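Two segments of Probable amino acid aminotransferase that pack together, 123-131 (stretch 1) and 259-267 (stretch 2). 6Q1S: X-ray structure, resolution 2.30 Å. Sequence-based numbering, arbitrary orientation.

Stretch 1 123-131: RDGVSAITL
Stretch 2 259-267: AARVHTLDG

Stretch 1 leaves a helix at Gly125 and runs as a strand from Val126 to Leu131; stretch 2 has strand residues Ala259 to Val262, a corner at His263, and a second strand that includes Thr264 and Leu265. The bridges are parallel in sense, although the axis of the first strand of stretch 2 lies at 64° to that of strand 126-131; Val126 CA is 5.2 Å from Val262 CA and Ala128 CA 5.0 Å from Leu265 CA. The strand of stretch 1 is extended, for example -141/154 at Val126 and -81/138 at Thr130, whereas His263 turns at -87/-17 and Asp266 takes positive phi, 55/43. Val126 and Ala128 each bond to the residues flanking their partners: Val126 N donates to Arg261 O (3.0 Å) and Val126 O accepts from His263 N (3.2 Å); past the corner, Ala128 N donates to Thr264 O (2.8 Å) and Ala128 O accepts from Asp266 N (2.8 Å).

Gly125, at 93/-170, stands just before the ladder. An ideal CB there would lie 2.8 Å from Arg261 O and jam against the preceding carbonyl, so both conformation and packing call for glycine.

Val126, Ala128, Val262 and Leu265 share one face. Val126 (m) sets CG1 3.9 Å from Ala260 CB and CG2 4.2 Å from CG2 of Val262 (t). The small Ala128 CB fits 3.9 Å from Val262 CG1 and 4.3 Å from CD1 of Leu265 (t, p).

Ser127 (p) and Thr264 (m) occupy the other face, their CB atoms 4.0 Å apart. His263 (p, chi2 66°) lays one ring face over Val126 O, with Asp124 O at its edge; its ND1 shares a 2.6 Å hydrogen bond with Thr264 OG1.

Asp266 (m) closes the contact with a two-pronged carboxylate: OD2 accepts from Thr130 N at 2.7 Å, and OD1 from OG1 of Thr130 (p) at a very short 2.4 Å. Side chain thus continues the pairing where stretch 2 leaves its strand.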

ATOM      1  N   ARG B 123      11.259  26.333  -7.220  1.00 35.15           N
ATOM      2  CA  ARG B 123      12.252  27.387  -7.395  1.00 35.69           C
ATOM      3  C   ARG B 123      13.659  26.821  -7.531  1.00 33.64           C
ATOM      4  O   ARG B 123      14.409  27.210  -8.434  1.00 33.27           O
ATOM      5  CB  ARG B 123      12.186  28.360  -6.220  1.00 37.30           C
ATOM      6  CG  ARG B 123      12.991  29.632  -6.406  1.00 38.16           C
ATOM      7  CD  ARG B 123      13.184  30.289  -5.058  1.00 39.55           C
ATOM      8  NE  ARG B 123      13.523  29.287  -4.049  1.00 39.80           N
ATOM      9  CZ  ARG B 123      13.388  29.463  -2.740  1.00 39.06           C
ATOM     10  NH1 ARG B 123      12.917  30.609  -2.267  1.00 41.57           N
ATOM     11  NH2 ARG B 123      13.718  28.489  -1.902  1.00 35.25           N
ATOM     12  N   ASP B 124      14.037  25.903  -6.643  1.00 32.11           N
ATOM     13  CA  ASP B 124      15.417  25.444  -6.563  1.00 32.20           C
ATOM     14  C   ASP B 124      15.659  24.120  -7.273  1.00 32.56           C
ATOM     15  O   ASP B 124      16.778  23.877  -7.737  1.00 34.30           O
ATOM     16  CB  ASP B 124      15.842  25.309  -5.096  1.00 31.97           C
ATOM     17  CG  ASP B 124      15.692  26.607  -4.328  1.00 32.48           C
ATOM     18  OD1 ASP B 124      15.832  27.684  -4.946  1.00 33.21           O
ATOM     19  OD2 ASP B 124      15.435  26.550  -3.106  1.00 32.19           O
ATOM     20  N   GLY B 125      14.652  23.267  -7.370  1.00 31.07           N
ATOM     21  CA  GLY B 125      14.855  21.937  -7.902  1.00 30.60           C
ATOM     22  C   GLY B 125      15.148  20.947  -6.799  1.00 29.99           C
ATOM     23  O   GLY B 125      15.036  21.241  -5.604  1.00 29.86           O
ATOM     24  N   VAL B 126      15.543  19.744  -7.210  1.00 29.64           N
ATOM     25  CA  VAL B 126      15.753  18.648  -6.275  1.00 29.04           C
ATOM     26  C   VAL B 126      16.980  17.854  -6.690  1.00 29.14           C
ATOM     27  O   VAL B 126      17.366  17.828  -7.863  1.00 29.48           O
ATOM     28  CB  VAL B 126      14.531  17.702  -6.184  1.00 29.29           C
ATOM     29  CG1 VAL B 126      13.300  18.437  -5.666  1.00 30.15           C
ATOM     30  CG2 VAL B 126      14.251  17.056  -7.535  1.00 29.44           C
ATOM     31  N   SER B 127      17.592  17.204  -5.708  1.00 28.87           N
ATOM     32  CA  SER B 127      18.628  16.213  -5.943  1.00 28.85           C
ATOM     33  C   SER B 127      17.987  14.840  -5.822  1.00 28.11           C
ATOM     34  O   SER B 127      17.350  14.534  -4.808  1.00 29.36           O
ATOM     35  CB  SER B 127      19.777  16.363  -4.944  1.00 29.10           C
ATOM     36  OG  SER B 127      19.363  16.005  -3.638  1.00 28.61           O
ATOM     37  N   ALA B 128      18.134  14.026  -6.858  1.00 28.06           N
ATOM     38  CA  ALA B 128      17.481  12.731  -6.917  1.00 29.26           C
ATOM     39  C   ALA B 128      18.520  11.630  -7.058  1.00 29.22           C
ATOM     40  O   ALA B 128      19.657  11.865  -7.473  1.00 31.23           O
ATOM     41  CB  ALA B 128      16.483  12.662  -8.081  1.00 30.94           C
ATOM     42  N   ILE B 129      18.115  10.419  -6.689  1.00 26.96           N
ATOM     43  CA  ILE B 129      18.936   9.231  -6.865  1.00 26.79           C
ATOM     44  C   ILE B 129      18.107   8.183  -7.589  1.00 26.38           C
ATOM     45  O   ILE B 129      16.893   8.084  -7.379  1.00 25.92           O
ATOM     46  CB  ILE B 129      19.456   8.681  -5.518  1.00 27.13           C
ATOM     47  CG1 ILE B 129      18.292   8.342  -4.584  1.00 27.27           C
ATOM     48  CG2 ILE B 129      20.383   9.688  -4.854  1.00 27.04           C
ATOM     49  CD1 ILE B 129      18.711   7.590  -3.340  1.00 25.61           C
ATOM     50  N   THR B 130      18.760   7.405  -8.448  1.00 26.57           N
ATOM     51  CA  THR B 130      18.096   6.282  -9.091  1.00 26.22           C
ATOM     52  C   THR B 130      18.072   5.098  -8.137  1.00 25.83           C
ATOM     53  O   THR B 130      19.063   4.804  -7.463  1.00 25.87           O
ATOM     54  CB  THR B 130      18.803   5.900 -10.390  1.00 26.67           C
ATOM     55  OG1 THR B 130      20.168   5.567 -10.116  1.00 26.99           O
ATOM     56  CG2 THR B 130      18.752   7.054 -11.382  1.00 27.19           C
ATOM     57  N   LEU B 131      16.934   4.412  -8.086  1.00 25.18           N
ATOM     58  CA  LEU B 131      16.761   3.293  -7.174  1.00 31.04           C
ATOM     59  C   LEU B 131      16.032   2.163  -7.880  1.00 29.80           C
ATOM     60  O   LEU B 131      15.096   2.403  -8.648  1.00 30.04           O
ATOM     61  CB  LEU B 131      15.979   3.724  -5.929  1.00 24.27           C
ATOM     62  CG  LEU B 131      16.493   3.257  -4.570  1.00 24.43           C
ATOM     63  CD1 LEU B 131      17.929   3.704  -4.342  1.00 25.09           C
ATOM     64  CD2 LEU B 131      15.586   3.790  -3.484  1.00 23.69           C
ATOM     65  N   ALA B 259       6.626  21.089 -11.325  1.00 29.93           N
ATOM     66  CA  ALA B 259       7.855  20.686 -12.003  1.00 29.57           C
ATOM     67  C   ALA B 259       9.053  20.974 -11.115  1.00 30.06           C
ATOM     68  O   ALA B 259       9.319  22.134 -10.783  1.00 32.43           O
ATOM     69  CB  ALA B 259       8.004  21.403 -13.348  1.00 30.31           C
ATOM     70  N   ALA B 260       9.777  19.921 -10.745  1.00 29.21           N
ATOM     71  CA  ALA B 260      11.007  20.018  -9.967  1.00 29.30           C
ATOM     72  C   ALA B 260      12.135  19.449 -10.818  1.00 29.51           C
ATOM     73  O   ALA B 260      12.219  18.232 -11.012  1.00 29.06           O
ATOM     74  CB  ALA B 260      10.885  19.270  -8.640  1.00 28.63           C
ATOM     75  N   ARG B 261      12.992  20.326 -11.333  1.00 30.22           N
ATOM     76  CA  ARG B 261      14.102  19.875 -12.160  1.00 30.50           C
ATOM     77  C   ARG B 261      15.123  19.122 -11.316  1.00 30.21           C
ATOM     78  O   ARG B 261      15.423  19.509 -10.185  1.00 30.74           O
ATOM     79  CB  ARG B 261      14.776  21.053 -12.859  1.00 31.37           C
ATOM     80  CG  ARG B 261      15.618  20.624 -14.053  1.00 31.72           C
ATOM     81  CD  ARG B 261      16.326  21.791 -14.708  1.00 32.62           C
ATOM     82  NE  ARG B 261      17.202  22.479 -13.766  1.00 32.90           N
ATOM     83  CZ  ARG B 261      18.495  22.207 -13.629  1.00 33.10           C
ATOM     84  NH1 ARG B 261      19.228  22.873 -12.749  1.00 33.39           N
ATOM     85  NH2 ARG B 261      19.053  21.266 -14.379  1.00 33.04           N
ATOM     86  N   VAL B 262      15.655  18.038 -11.875  1.00 30.04           N
ATOM     87  CA  VAL B 262      16.684  17.248 -11.212  1.00 29.83           C
ATOM     88  C   VAL B 262      18.031  17.853 -11.600  1.00 33.34           C
ATOM     89  O   VAL B 262      18.536  17.628 -12.700  1.00 35.36           O
ATOM     90  CB  VAL B 262      16.597  15.769 -11.596  1.00 29.33           C
ATOM     91  CG1 VAL B 262      17.738  14.981 -10.966  1.00 29.21           C
ATOM     92  CG2 VAL B 262      15.248  15.191 -11.192  1.00 28.64           C
ATOM     93  N   HIS B 263      18.617  18.629 -10.687  1.00 34.01           N
ATOM     94  CA  HIS B 263      19.922  19.231 -10.927  1.00 31.53           C
ATOM     95  C   HIS B 263      21.074  18.319 -10.531  1.00 31.44           C
ATOM     96  O   HIS B 263      22.208  18.553 -10.965  1.00 32.02           O
ATOM     97  CB  HIS B 263      20.041  20.567 -10.180  1.00 31.97           C
ATOM     98  CG  HIS B 263      19.855  20.461  -8.698  1.00 31.54           C
ATOM     99  ND1 HIS B 263      20.732  19.780  -7.882  1.00 31.36           N
ATOM    100  CD2 HIS B 263      18.896  20.962  -7.884  1.00 31.29           C
ATOM    101  CE1 HIS B 263      20.319  19.861  -6.630  1.00 31.02           C
ATOM    102  NE2 HIS B 263      19.206  20.572  -6.603  1.00 30.96           N
ATOM    103  N   THR B 264      20.810  17.295  -9.723  1.00 30.76           N
ATOM    104  CA  THR B 264      21.830  16.348  -9.288  1.00 30.65           C
ATOM    105  C   THR B 264      21.205  14.962  -9.273  1.00 29.92           C
ATOM    106  O   THR B 264      20.199  14.743  -8.592  1.00 29.35           O
ATOM    107  CB  THR B 264      22.374  16.706  -7.901  1.00 30.69           C
ATOM    108  OG1 THR B 264      22.756  18.087  -7.877  1.00 31.36           O
ATOM    109  CG2 THR B 264      23.577  15.844  -7.559  1.00 30.74           C
ATOM    110  N   LEU B 265      21.790  14.040 -10.031  1.00 29.97           N
ATOM    111  CA  LEU B 265      21.296  12.673 -10.135  1.00 29.36           C
ATOM    112  C   LEU B 265      22.387  11.720  -9.670  1.00 30.73           C
ATOM    113  O   LEU B 265      23.464  11.667 -10.276  1.00 32.92           O
ATOM    114  CB  LEU B 265      20.864  12.355 -11.568  1.00 29.46           C
ATOM    115  CG  LEU B 265      20.275  10.964 -11.805  1.00 28.88           C
ATOM    116  CD1 LEU B 265      19.025  10.775 -10.960  1.00 28.20           C
ATOM    117  CD2 LEU B 265      19.962  10.762 -13.279  1.00 29.11           C
ATOM    118  N   ASP B 266      22.107  10.976  -8.598  1.00 30.21           N
ATOM    119  CA  ASP B 266      23.053  10.018  -8.021  1.00 28.72           C
ATOM    120  C   ASP B 266      24.385  10.680  -7.674  1.00 29.36           C
ATOM    121  O   ASP B 266      25.458  10.135  -7.939  1.00 29.69           O
ATOM    122  CB  ASP B 266      23.270   8.827  -8.957  1.00 28.67           C
ATOM    123  CG  ASP B 266      22.076   7.903  -9.013  1.00 27.99           C
ATOM    124  OD1 ASP B 266      21.741   7.426 -10.115  1.00 42.18           O
ATOM    125  OD2 ASP B 266      21.444   7.688  -7.960  1.00 41.07           O
ATOM    126  N   GLY B 267      24.316  11.874  -7.085  1.00 29.58           N
ATOM    127  CA  GLY B 267      25.502  12.599  -6.683  1.00 30.22           C
ATOM    128  C   GLY B 267      26.213  13.337  -7.795  1.00 31.73           C
ATOM    129  O   GLY B 267      27.073  14.178  -7.507  1.00 34.45           O
TER